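PDB 3F52: clp gene regulator (ClgR) from Corynebacterium glutamicum, which probably binds DNA through a helix-turn-helix domain and activates transcription of target genes. Local coordinates for residues B[27-32]-B[89-94]; B[34-39]-B[85-90]; B[49-54]-B[74-79]. All blocks are in the same frame, centred on the assembly; numbering follows the deposited sequence.

From the N terminus, helix 25-40 enters both contact 1 (27-32 with 89-94) and contact 2 (34-39 with 85-90), and helix 84-92 returns to meet it in each. The earlier residues of helix 25-40 pair with the later ones of helix 84-92; contact 2 starts later on helix 25-40 but ends on the same stretch, the two sharing I89 and E90, and their centres are 7 Å apart. Contact 3 (49-54 with 74-79) closes a shorter loop nested inside both, joining helix 44-51 to helix 70-80 around helix 55-62. Packing of V87 on C77 connects contacts 2 and 3, whereas contacts 1 and 3 do not touch.

Contact 1: residues B[27-32]-B[89-94]; sequences EALGAA and IEAAGS
The five-helix bundle of this XRE-type helix-turn-helix domain is closed here, where its first helix, 25-40, meets its last, 84-92. Alanines carry most of the interface, and their small methyl groups let the two backbones approach until the CA atoms of A28 and A91 are 4.7 Å apart. A91 is the central residue. Its CB points at helix 25-40 and lies 4.1 Å from A28 CB, in contact as well with the carbonyl group of A28. One turn further on, A32 CB also lies 4.1 Å from A91 CB, so the A91 methyl rests between two alanines spaced i to i+4. From another side it is met by one branch of L29: although the CB of that residue points away, CD1 comes back to 4.0 Å from A91 CB.

The backbone takes part too, since A28 CB lies only 3.3 Å from A91 O, a carbonyl already accepting a bond from S94 N within its own turn. Next to A32, E90, with CG anti to its backbone N (chi1 -172°), lays CB and CG against the A32 methyl. Beyond the contact, E27 forms a salt bridge with R65, and I89 packs on I89 of the second subunit, which places this helix pair beside the dimer interface. Near the C-terminal end of segment 89-94, S94 lies against A28. With chi1 at -71°, S94 OG stands beside its own backbone N, and S94 CB makes the closest side-chain approach to A28, 3.8 Å from A28 CB.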
# COMPACT_ATOMS: atom_id res chain seq x y z
N GLU B 27 5.71 6.43 1.48
CA GLU B 27 7.16 6.59 1.36
C GLU B 27 7.84 5.32 0.86
O GLU B 27 8.67 5.37 -0.04
CB GLU B 27 7.74 6.99 2.70
CG GLU B 27 7.31 8.42 3.10
CD GLU B 27 7.71 8.82 4.49
OE1 GLU B 27 7.91 7.92 5.33
OE2 GLU B 27 7.79 10.05 4.75
N ALA B 28 7.47 4.19 1.45
CA ALA B 28 8.06 2.91 1.05
C ALA B 28 7.64 2.56 -0.40
O ALA B 28 8.46 2.17 -1.23
CB ALA B 28 7.63 1.79 2.05
N LEU B 29 6.37 2.72 -0.71
CA LEU B 29 5.87 2.50 -2.06
C LEU B 29 6.51 3.44 -3.07
O LEU B 29 6.87 3.03 -4.19
CB LEU B 29 4.36 2.71 -2.08
CG LEU B 29 3.36 1.99 -2.97
CD1 LEU B 29 3.56 0.48 -2.85
CD2 LEU B 29 1.89 2.37 -2.56
N GLY B 30 6.65 4.71 -2.69
CA GLY B 30 7.33 5.67 -3.59
C GLY B 30 8.77 5.29 -3.88
O GLY B 30 9.24 5.38 -5.01
N ALA B 31 9.48 4.85 -2.86
CA ALA B 31 10.88 4.43 -3.00
C ALA B 31 10.97 3.20 -3.91
O ALA B 31 11.88 3.10 -4.74
CB ALA B 31 11.50 4.16 -1.65
N ALA B 32 10.01 2.27 -3.77
CA ALA B 32 9.95 1.07 -4.62
C ALA B 32 9.73 1.47 -6.09
O ALA B 32 10.47 1.05 -6.98
CB ALA B 32 8.84 0.16 -4.15
N ILE B 89 5.92 -5.81 -2.53
CA ILE B 89 6.88 -6.56 -1.77
C ILE B 89 8.22 -5.77 -1.67
O ILE B 89 8.85 -5.77 -0.62
CB ILE B 89 7.04 -8.02 -2.27
CG1 ILE B 89 7.64 -8.91 -1.18
CG2 ILE B 89 7.83 -8.08 -3.54
CD1 ILE B 89 6.62 -9.23 -0.09
N GLU B 90 8.62 -5.08 -2.73
CA GLU B 90 9.81 -4.23 -2.64
C GLU B 90 9.62 -3.12 -1.58
O GLU B 90 10.54 -2.84 -0.78
CB GLU B 90 10.14 -3.59 -4.00
CG GLU B 90 11.48 -2.83 -4.05
CD GLU B 90 12.68 -3.71 -3.66
OE1 GLU B 90 12.77 -4.88 -4.12
OE2 GLU B 90 13.57 -3.22 -2.92
N ALA B 91 8.43 -2.52 -1.56
CA ALA B 91 8.09 -1.49 -0.59
C ALA B 91 8.22 -2.00 0.85
O ALA B 91 8.68 -1.28 1.75
CB ALA B 91 6.68 -1.01 -0.85
N ALA B 92 7.91 -3.28 1.09
CA ALA B 92 8.10 -3.87 2.41
C ALA B 92 9.56 -3.77 2.85
O ALA B 92 9.83 -3.59 4.04
CB ALA B 92 7.60 -5.37 2.46
N GLY B 93 10.49 -3.82 1.89
CA GLY B 93 11.91 -3.71 2.18
C GLY B 93 12.31 -2.33 2.69
O GLY B 93 13.39 -2.17 3.22
N SER B 94 11.42 -1.34 2.53
CA SER B 94 11.68 0.03 3.01
C SER B 94 10.86 0.45 4.24
O SER B 94 10.73 1.67 4.51
CB SER B 94 11.39 1.03 1.91
OG SER B 94 12.38 0.93 0.92

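Contact 2: residues B[34-39]-B[85-90]; sequences RSFRAD and ADVLIE
The F36 ring is turned so that one methyl of V87 sits squarely over one face: V87 CG2 is 3.8 Å from the ring centroid and only 8° off the ring normal, a well-centred CH-pi contact. V87 holds this methyl beside its own backbone N, with CG1 anti to that N (chi1 173°). The ring edge serves a second partner, for F36 CE1 meets E90 CB at 3.8 Å near the ring plane. At its tip F36 CZ approaches D86 O obliquely at 3.7 Å. F36 thus spans a wide separation, 10.9 Å between the axes of segments 34-39 and 85-90, which cross at 118°. Within the helix-turn-helix domain this is where the first helix diverges from the last, and the aromatic side chain bridges the gap while also packing on L80 of helix 70-80 and on A82. E90 meets the ring with CB and CG, while its chain, bent at chi2, carries the carboxylate off toward a water. That water donates to E90 OE2 at 2.8 Å and lies 3.1 Å from S35 OG, linking the two helices at the surface. S35 OG, set between its backbone N and carbonyl carbon, is also hydrogen-bonded to A32 O one turn earlier.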
# COMPACT_ATOMS: atom_id res chain seq x y z
N ARG B 34 10.35 4.31 -7.53
CA ARG B 34 11.56 4.96 -8.03
C ARG B 34 12.62 3.93 -8.45
O ARG B 34 13.25 4.04 -9.51
CB ARG B 34 12.15 5.91 -6.98
CG ARG B 34 13.37 6.68 -7.52
CD ARG B 34 14.12 7.48 -6.44
NE ARG B 34 13.24 8.27 -5.57
CZ ARG B 34 13.02 8.00 -4.27
NH1 ARG B 34 12.20 8.78 -3.58
NH2 ARG B 34 13.64 6.97 -3.66
N SER B 35 12.80 2.89 -7.62
CA SER B 35 13.78 1.87 -7.95
C SER B 35 13.37 1.05 -9.20
O SER B 35 14.23 0.74 -10.03
CB SER B 35 14.16 1.01 -6.74
OG SER B 35 13.24 -0.03 -6.56
N PHE B 36 12.08 0.75 -9.38
CA PHE B 36 11.60 0.06 -10.58
C PHE B 36 11.80 0.93 -11.82
O PHE B 36 12.14 0.44 -12.90
CB PHE B 36 10.13 -0.34 -10.48
CG PHE B 36 9.88 -1.66 -9.79
CD1 PHE B 36 9.92 -1.75 -8.39
CD2 PHE B 36 9.60 -2.80 -10.52
CE1 PHE B 36 9.68 -2.98 -7.73
CE2 PHE B 36 9.34 -4.04 -9.88
CZ PHE B 36 9.39 -4.12 -8.48
N ARG B 37 11.59 2.24 -11.66
CA ARG B 37 11.81 3.18 -12.77
C ARG B 37 13.29 3.28 -13.13
O ARG B 37 13.66 3.29 -14.32
CB ARG B 37 11.24 4.57 -12.43
CG ARG B 37 11.45 5.60 -13.54
CD ARG B 37 10.73 6.92 -13.27
NE ARG B 37 11.24 7.63 -12.10
CZ ARG B 37 12.39 8.31 -12.05
NH1 ARG B 37 13.21 8.35 -13.10
NH2 ARG B 37 12.72 8.94 -10.94
N ALA B 38 14.14 3.35 -12.11
CA ALA B 38 15.58 3.45 -12.32
C ALA B 38 16.11 2.19 -12.99
O ALA B 38 16.96 2.27 -13.88
CB ALA B 38 16.30 3.72 -11.02
N ASP B 39 15.61 1.04 -12.55
CA ASP B 39 16.01 -0.25 -13.13
C ASP B 39 15.69 -0.30 -14.62
O ASP B 39 16.44 -0.88 -15.41
CB ASP B 39 15.30 -1.42 -12.44
CG ASP B 39 15.90 -1.77 -11.07
OD1 ASP B 39 17.00 -1.27 -10.74
OD2 ASP B 39 15.26 -2.56 -10.33
N ALA B 85 2.06 -6.37 -7.14
CA ALA B 85 2.55 -7.32 -6.13
C ALA B 85 4.06 -7.17 -5.94
O ALA B 85 4.54 -7.12 -4.81
CB ALA B 85 2.19 -8.77 -6.52
N ASP B 86 4.80 -7.08 -7.04
CA ASP B 86 6.26 -6.97 -6.95
C ASP B 86 6.70 -5.61 -6.38
O ASP B 86 7.63 -5.53 -5.59
CB ASP B 86 6.93 -7.23 -8.32
CG ASP B 86 6.88 -8.70 -8.75
OD1 ASP B 86 6.61 -9.62 -7.91
OD2 ASP B 86 7.14 -8.94 -9.96
N VAL B 87 6.01 -4.54 -6.79
CA VAL B 87 6.28 -3.22 -6.23
C VAL B 87 5.97 -3.20 -4.73
O VAL B 87 6.74 -2.66 -3.95
CB VAL B 87 5.50 -2.12 -7.01
CG1 VAL B 87 5.63 -0.76 -6.33
CG2 VAL B 87 6.04 -2.08 -8.45
N LEU B 88 4.85 -3.81 -4.35
CA LEU B 88 4.47 -3.87 -2.92
C LEU B 88 5.46 -4.67 -2.05
O LEU B 88 5.82 -4.25 -0.94
CB LEU B 88 3.06 -4.43 -2.78
CG LEU B 88 2.40 -4.35 -1.40
CD1 LEU B 88 2.30 -2.88 -0.93
CD2 LEU B 88 1.00 -4.97 -1.46
N ILE B 89 5.92 -5.81 -2.53
CA ILE B 89 6.88 -6.56 -1.77
C ILE B 89 8.22 -5.77 -1.67
O ILE B 89 8.85 -5.77 -0.62
CB ILE B 89 7.04 -8.02 -2.27
CG1 ILE B 89 7.64 -8.91 -1.18
CG2 ILE B 89 7.83 -8.08 -3.54
CD1 ILE B 89 6.62 -9.23 -0.09
N GLU B 90 8.62 -5.08 -2.73
CA GLU B 90 9.81 -4.23 -2.64
C GLU B 90 9.62 -3.12 -1.58
O GLU B 90 10.54 -2.84 -0.78
CB GLU B 90 10.14 -3.59 -4.00
CG GLU B 90 11.48 -2.83 -4.05
CD GLU B 90 12.68 -3.71 -3.66
OE1 GLU B 90 12.77 -4.88 -4.12
OE2 GLU B 90 13.57 -3.22 -2.92
O HOH W 1 14.12 -0.59 -3.61

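Contact 3: residues B[49-54]-B[74-79]; sequences EASRVS and ASVCHA
E49 O, a carbonyl in the last turn of helix 44-51, is gripped by three N-H donors of a single residue, R52. The backbone contributes R52 N, at 3.2 Å from E49 O. The side chain then folds back and engages side-on: R52 NE and R52 NH1 each lie 2.8 Å from E49 O, which is only 3° out of the guanidinium plane. The two approaches differ, NE arriving nearly along the C=O axis (165°) and NH1 on a lone pair in the carbonyl plane. The positive charge of the guanidinium at this C-terminal end would probably also offset the partial negative charge of the helix end. R52 has positive phi and closes a Schellman motif, after which the chain runs to S54, the N-cap of helix 55-62, whose OG accepts from Y57 N. This is the turn of the helix-turn-helix motif, between helix 44-51 and the helix that in this family usually reads DNA.

Just before the turn, S51 faces helix 70-80. Its OG, beside the backbone N (chi1 -53°), is hydrogen-bonded to L47 O in its own helix, so what it offers across the contact is packing: S51 OG lies 3.6 Å from V76 CA and also touches A79 CB. S51 CB meets V76 CG2 at 3.8 Å, the branch V76 holds beside its own backbone N. Toward the exposed margin, A50 CB and A79 CB meet methyl to methyl at 4.0 Å. Further inward, V76 and A79 both lean on L47 of helix 44-51, V76 and C77 reach L33 of helix 25-40, and C77 packs on V84 and V87 of helix 84-92.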
# COMPACT_ATOMS: atom_id res chain seq x y z
N GLU B 49 4.44 10.86 -18.55
CA GLU B 49 3.60 10.86 -19.76
C GLU B 49 2.94 9.50 -20.02
O GLU B 49 1.74 9.45 -20.29
CB GLU B 49 4.31 11.44 -21.00
CG GLU B 49 5.66 10.85 -21.35
CD GLU B 49 6.31 11.53 -22.57
OE1 GLU B 49 5.95 12.69 -22.89
OE2 GLU B 49 7.19 10.89 -23.20
N ALA B 50 3.70 8.41 -19.88
CA ALA B 50 3.15 7.06 -20.01
C ALA B 50 1.99 6.79 -19.04
O ALA B 50 1.01 6.14 -19.40
CB ALA B 50 4.26 6.01 -19.85
N SER B 51 2.09 7.33 -17.82
CA SER B 51 1.07 7.14 -16.76
C SER B 51 -0.06 8.17 -16.74
O SER B 51 -0.96 8.11 -15.90
CB SER B 51 1.74 7.11 -15.38
OG SER B 51 2.79 6.16 -15.34
N ARG B 52 -0.00 9.12 -17.66
CA ARG B 52 -1.01 10.18 -17.77
C ARG B 52 -1.08 11.05 -16.51
O ARG B 52 -2.15 11.52 -16.13
CB ARG B 52 -2.40 9.59 -18.11
CG ARG B 52 -2.44 8.62 -19.31
CD ARG B 52 -2.23 9.32 -20.65
NE ARG B 52 -0.94 10.02 -20.72
CZ ARG B 52 -0.78 11.32 -20.98
NH1 ARG B 52 0.45 11.84 -21.01
NH2 ARG B 52 -1.83 12.10 -21.22
N VAL B 53 0.08 11.27 -15.88
CA VAL B 53 0.21 12.18 -14.73
C VAL B 53 1.33 13.20 -14.99
O VAL B 53 2.18 12.98 -15.86
CB VAL B 53 0.49 11.39 -13.41
CG1 VAL B 53 -0.57 10.32 -13.18
CG2 VAL B 53 1.87 10.78 -13.41
N SER B 54 1.34 14.33 -14.28
CA SER B 54 2.44 15.29 -14.40
C SER B 54 3.74 14.75 -13.74
O SER B 54 3.67 13.94 -12.82
CB SER B 54 2.05 16.65 -13.80
OG SER B 54 1.97 16.56 -12.38
N ALA B 74 -1.99 0.93 -10.18
CA ALA B 74 -1.97 -0.12 -11.17
C ALA B 74 -1.50 0.44 -12.53
O ALA B 74 -0.75 -0.22 -13.25
CB ALA B 74 -3.35 -0.76 -11.30
N SER B 75 -1.94 1.65 -12.85
CA SER B 75 -1.55 2.30 -14.11
C SER B 75 -0.06 2.59 -14.22
O SER B 75 0.55 2.34 -15.27
CB SER B 75 -2.34 3.60 -14.29
OG SER B 75 -3.67 3.29 -14.56
N VAL B 76 0.51 3.14 -13.16
CA VAL B 76 1.94 3.45 -13.09
C VAL B 76 2.77 2.16 -13.19
O VAL B 76 3.75 2.11 -13.93
CB VAL B 76 2.30 4.32 -11.82
CG1 VAL B 76 3.79 4.57 -11.72
CG2 VAL B 76 1.55 5.67 -11.85
N CYS B 77 2.36 1.11 -12.47
CA CYS B 77 3.01 -0.19 -12.57
C CYS B 77 2.91 -0.80 -13.97
O CYS B 77 3.89 -1.32 -14.49
CB CYS B 77 2.49 -1.15 -11.51
SG CYS B 77 2.92 -0.61 -9.83
N HIS B 78 1.72 -0.79 -14.57
CA HIS B 78 1.57 -1.25 -15.97
C HIS B 78 2.52 -0.52 -16.93
O HIS B 78 3.17 -1.15 -17.78
CB HIS B 78 0.12 -1.15 -16.46
CG HIS B 78 -0.11 -1.75 -17.81
ND1 HIS B 78 -0.13 -1.00 -18.97
CD2 HIS B 78 -0.31 -3.04 -18.20
CE1 HIS B 78 -0.35 -1.79 -20.01
NE2 HIS B 78 -0.46 -3.03 -19.56
N ALA B 79 2.63 0.80 -16.78
CA ALA B 79 3.57 1.61 -17.57
C ALA B 79 5.04 1.22 -17.34
O ALA B 79 5.86 1.33 -18.25
CB ALA B 79 3.35 3.08 -17.31